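Local coordinates for putative glutathione S-transferase (Corynebacterium glutamicum, PDB 3M1G), which is a putative glutathione S-transferase of the ECM4-like subfamily that probably transfers glutathione to or from its substrates, at residues P187-I192 and I241-I246; V221-L226 and P274-Y279. One frame throughout, in Å; residues are numbered along the deposited sequence.

Interaction 1. Residues P187-I192 and I241-I246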
# COMPACT_ATOMS: atom_id res chain seq x y z
N PRO A 187 27.34 13.83 -5.30
CA PRO A 187 26.34 13.42 -6.29
C PRO A 187 25.31 12.39 -5.80
O PRO A 187 24.15 12.42 -6.24
CB PRO A 187 27.17 12.84 -7.45
CG PRO A 187 28.55 12.67 -6.91
CD PRO A 187 28.71 13.67 -5.81
N VAL A 188 25.73 11.49 -4.93
CA VAL A 188 24.83 10.52 -4.35
C VAL A 188 23.69 11.22 -3.60
O VAL A 188 22.52 10.89 -3.80
CB VAL A 188 25.59 9.53 -3.45
CG1 VAL A 188 24.58 8.68 -2.67
CG2 VAL A 188 26.59 8.67 -4.30
N MSE A 189 24.02 12.21 -2.79
CA MSE A 189 23.00 12.94 -2.04
C MSE A 189 22.11 13.79 -2.98
O MSE A 189 20.89 13.88 -2.73
CB MSE A 189 23.63 13.80 -0.96
CG MSE A 189 24.34 12.94 0.10
SE MSE A 189 24.90 13.93 1.70
CE MSE A 189 25.99 15.33 0.88
N LYS A 190 22.68 14.37 -4.04
CA LYS A 190 21.87 15.14 -4.97
C LYS A 190 20.86 14.22 -5.69
O LYS A 190 19.68 14.55 -5.77
CB LYS A 190 22.71 15.92 -6.00
CG LYS A 190 21.87 16.58 -7.13
CD LYS A 190 22.53 17.84 -7.72
CE LYS A 190 22.02 18.25 -9.12
NZ LYS A 190 20.60 17.90 -9.43
N ARG A 191 21.31 13.06 -6.18
CA ARG A 191 20.42 12.12 -6.82
C ARG A 191 19.31 11.68 -5.85
O ARG A 191 18.15 11.67 -6.21
CB ARG A 191 21.18 10.92 -7.35
CG ARG A 191 20.33 10.00 -8.27
CD ARG A 191 21.17 8.96 -8.96
NE ARG A 191 20.35 8.08 -9.80
CZ ARG A 191 20.78 6.95 -10.36
NH1 ARG A 191 22.02 6.56 -10.20
NH2 ARG A 191 19.96 6.22 -11.11
N ILE A 192 19.66 11.39 -4.60
CA ILE A 192 18.64 11.02 -3.63
C ILE A 192 17.65 12.17 -3.39
O ILE A 192 16.42 11.98 -3.34
CB ILE A 192 19.27 10.55 -2.33
CG1 ILE A 192 19.96 9.20 -2.54
CG2 ILE A 192 18.24 10.49 -1.18
CD1 ILE A 192 20.85 8.75 -1.32
N ILE A 241 27.74 4.76 9.06
CA ILE A 241 26.70 5.75 8.84
C ILE A 241 27.33 7.13 8.55
O ILE A 241 28.31 7.52 9.20
CB ILE A 241 25.74 5.85 10.04
CG1 ILE A 241 24.96 4.54 10.15
CG2 ILE A 241 24.80 7.11 9.95
CD1 ILE A 241 24.16 4.34 11.44
N THR A 242 26.79 7.80 7.54
CA THR A 242 27.18 9.17 7.20
C THR A 242 25.95 10.07 7.00
O THR A 242 24.80 9.61 7.03
CB THR A 242 27.99 9.22 5.87
OG1 THR A 242 27.20 8.66 4.81
CG2 THR A 242 29.35 8.46 6.00
N GLU A 243 26.21 11.36 6.83
CA GLU A 243 25.21 12.33 6.43
C GLU A 243 24.25 11.83 5.34
O GLU A 243 23.06 12.17 5.38
CB GLU A 243 25.92 13.60 5.94
CG GLU A 243 25.07 14.69 5.31
CD GLU A 243 24.40 15.65 6.33
OE1 GLU A 243 24.75 15.61 7.52
OE2 GLU A 243 23.54 16.47 5.89
N ALA A 244 24.77 11.15 4.32
CA ALA A 244 23.93 10.57 3.26
C ALA A 244 22.78 9.70 3.76
O ALA A 244 21.65 9.79 3.28
CB ALA A 244 24.82 9.79 2.23
N ASP A 245 23.07 8.86 4.76
CA ASP A 245 22.05 7.98 5.36
C ASP A 245 21.02 8.80 6.16
O ASP A 245 19.81 8.53 6.14
CB ASP A 245 22.73 6.94 6.25
CG ASP A 245 23.79 6.16 5.52
OD1 ASP A 245 23.45 5.43 4.55
OD2 ASP A 245 24.99 6.26 5.93
N ILE A 246 21.48 9.88 6.81
CA ILE A 246 20.61 10.74 7.54
C ILE A 246 19.64 11.51 6.62
O ILE A 246 18.54 11.87 7.05
CB ILE A 246 21.46 11.65 8.41
CG1 ILE A 246 22.13 10.76 9.50
CG2 ILE A 246 20.64 12.78 9.02
CD1 ILE A 246 23.36 11.31 10.06

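Interaction 2. Residues V221-L226 and P274-Y279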
# COMPACT_ATOMS: atom_id res chain seq x y z
N VAL A 221 13.20 4.22 -10.58
CA VAL A 221 14.55 4.11 -11.15
C VAL A 221 15.56 4.38 -10.01
O VAL A 221 16.53 3.63 -9.85
CB VAL A 221 14.79 5.12 -12.31
CG1 VAL A 221 16.27 5.30 -12.58
CG2 VAL A 221 14.05 4.68 -13.64
N ALA A 222 15.31 5.40 -9.20
CA ALA A 222 16.24 5.73 -8.12
C ALA A 222 16.19 4.71 -6.97
O ALA A 222 17.24 4.33 -6.45
CB ALA A 222 16.00 7.15 -7.58
N LEU A 223 15.00 4.27 -6.56
CA LEU A 223 14.93 3.23 -5.51
C LEU A 223 15.59 1.92 -5.96
O LEU A 223 16.24 1.21 -5.16
CB LEU A 223 13.49 3.00 -5.05
CG LEU A 223 12.82 4.15 -4.27
CD1 LEU A 223 11.31 3.86 -3.99
CD2 LEU A 223 13.55 4.49 -2.95
N ASP A 224 15.48 1.58 -7.25
CA ASP A 224 16.14 0.36 -7.74
C ASP A 224 17.67 0.55 -7.76
O ASP A 224 18.42 -0.40 -7.51
CB ASP A 224 15.65 -0.01 -9.15
CG ASP A 224 14.26 -0.66 -9.14
OD1 ASP A 224 13.84 -1.24 -8.10
OD2 ASP A 224 13.58 -0.58 -10.18
N TRP A 225 18.13 1.75 -8.10
CA TRP A 225 19.55 2.09 -7.99
C TRP A 225 20.02 1.95 -6.53
O TRP A 225 21.07 1.37 -6.28
CB TRP A 225 19.82 3.52 -8.50
CG TRP A 225 21.05 4.16 -7.94
CD1 TRP A 225 22.34 3.75 -8.13
CD2 TRP A 225 21.11 5.35 -7.15
NE1 TRP A 225 23.19 4.59 -7.46
CE2 TRP A 225 22.47 5.57 -6.85
CE3 TRP A 225 20.16 6.23 -6.64
CZ2 TRP A 225 22.90 6.66 -6.08
CZ3 TRP A 225 20.60 7.33 -5.87
CH2 TRP A 225 21.93 7.51 -5.58
N LEU A 226 19.25 2.47 -5.58
CA LEU A 226 19.66 2.37 -4.17
C LEU A 226 19.71 0.91 -3.67
O LEU A 226 20.62 0.50 -2.94
CB LEU A 226 18.76 3.22 -3.27
CG LEU A 226 18.91 4.72 -3.44
CD1 LEU A 226 17.82 5.47 -2.69
CD2 LEU A 226 20.31 5.21 -2.99
N PRO A 274 14.66 -6.15 -0.49
CA PRO A 274 15.39 -6.74 0.63
C PRO A 274 16.54 -5.91 1.18
O PRO A 274 16.67 -5.82 2.41
CB PRO A 274 15.93 -8.08 0.08
CG PRO A 274 15.16 -8.35 -1.15
CD PRO A 274 14.55 -7.04 -1.65
N ASN A 275 17.37 -5.34 0.31
CA ASN A 275 18.46 -4.50 0.81
C ASN A 275 17.99 -3.23 1.49
O ASN A 275 18.46 -2.92 2.60
CB ASN A 275 19.47 -4.20 -0.27
CG ASN A 275 20.21 -5.43 -0.70
OD1 ASN A 275 20.87 -6.06 0.10
ND2 ASN A 275 20.03 -5.83 -1.93
N LEU A 276 17.04 -2.52 0.88
CA LEU A 276 16.51 -1.30 1.50
C LEU A 276 15.87 -1.60 2.83
O LEU A 276 15.98 -0.80 3.77
CB LEU A 276 15.50 -0.58 0.60
CG LEU A 276 16.14 0.12 -0.62
CD1 LEU A 276 15.03 0.54 -1.63
CD2 LEU A 276 16.93 1.31 -0.19
N TRP A 277 15.16 -2.73 2.92
CA TRP A 277 14.45 -3.06 4.16
C TRP A 277 15.39 -3.45 5.31
O TRP A 277 15.16 -3.06 6.45
CB TRP A 277 13.44 -4.18 3.92
CG TRP A 277 12.63 -4.67 5.08
CD1 TRP A 277 12.39 -5.96 5.35
CD2 TRP A 277 11.92 -3.90 6.10
NE1 TRP A 277 11.60 -6.08 6.47
CE2 TRP A 277 11.30 -4.84 6.95
CE3 TRP A 277 11.76 -2.54 6.38
CZ2 TRP A 277 10.50 -4.47 8.05
CZ3 TRP A 277 11.00 -2.16 7.51
CH2 TRP A 277 10.38 -3.12 8.32
N GLY A 278 16.42 -4.23 5.00
CA GLY A 278 17.51 -4.52 5.94
C GLY A 278 18.18 -3.24 6.41
O GLY A 278 18.33 -3.00 7.61
N TYR A 279 18.54 -2.39 5.46
CA TYR A 279 19.14 -1.06 5.75
C TYR A 279 18.25 -0.18 6.62
O TYR A 279 18.70 0.41 7.60
CB TYR A 279 19.48 -0.41 4.41
CG TYR A 279 19.84 1.07 4.38
CD1 TYR A 279 21.12 1.49 4.58
CD2 TYR A 279 18.86 2.04 4.10
CE1 TYR A 279 21.45 2.83 4.50
CE2 TYR A 279 19.18 3.38 4.01
CZ TYR A 279 20.49 3.77 4.21
OH TYR A 279 20.86 5.09 4.13

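Interaction 1. Residues P187-I192 and I241-I246
Selenomethionine M189 extends from helix 182-197 onto E243 and A244 in the first turn of helix 243-253. With CG anti to the carbonyl carbon (chi1 -64°), the side chain leaves CB directed at the other helix. Its CG then rests on the methyl of A244, with M189 CG 3.8 Å from A244 CB and little farther from A244 CA. The next atom, SE, slides past this methyl to the backbone, 3.8 Å from A244 N, and meets the E243 chain at about a right angle, M189 SE lying 3.7 Å from E243 CG. A bend at chi3 (-56°) turns CE back, so the selenium rather than the terminal methyl makes the touch. The small A244 lets the backbones come close, M189 CA and A244 CA being 5.9 Å apart.

The turn that receives M189 starts at the N-cap T242, whose N donates to D245 OD2 over 2.9 Å, nearly straight at 170°; this is one arm of the N-capping box found in glutathione transferases. The carboxylate of E243 runs on to T158 and R247. M185, one turn before M189, covers E243 and A244 too, while helix 209-229 packs on V188 and helix 71-83 on I246.

Interaction 2. Residues V221-L226 and P274-Y279
In the all-helical C-terminal domain of the glutathione transferase fold, helix 209-229 packs on the first turns of helix 274-284 through three buried leucines. L276 carries the contact. Its CG stands beside the backbone N, opposite the carbonyl carbon (chi1 -72°), which carries the isobutyl end across to the other helix, where its methyls part to serve two residues one turn apart. L276 CD1 goes to L223, lying 3.8 Å from L223 O and, more loosely, 4.4 Å from L223 CD2. The other methyl goes to L226, where L276 CD2 meets L226 CB at 4.1 Å. L226 CA and L276 CA are 7.5 Å apart.

Polar help comes from the next residue of helix 209-229: the carboxylate of E227 accepts hydrogen bonds from the backbone N of N275 and of L276, at the start of helix 274-284. L248 and L252 of helix 243-253 close over L226 and L276, extending the apolar core. The side chain of L223 is about 8 Å from that of Y259, predicted to lower the pKa of the active-site cysteine. Beyond the contact, L226 CD2 sits 3.6 Å above the ring plane of W225, offset toward its rim.

How the interactions relate
Followed from the N terminus, the chain passes 187-192, 221-226, 241-246 and 274-279 in turn, so the two contacts cross rather than nest. Interaction 1 closes a loop of 48 intervening residues, and interaction 2, starting inside it, closes one of 47. Each pairs a helix with the second helix segment after it in this order, tying helix 182-197 to 243-253 and 209-229 to 274-284 within one domain. Their centres are 13 Å apart, yet they touch directly: D245 OD1 and Y279 OH, 2.6 Å apart, probably share a hydrogen bond, and the W225 ring receives I192 and, in a cation-pi contact, the guanidinium of R191.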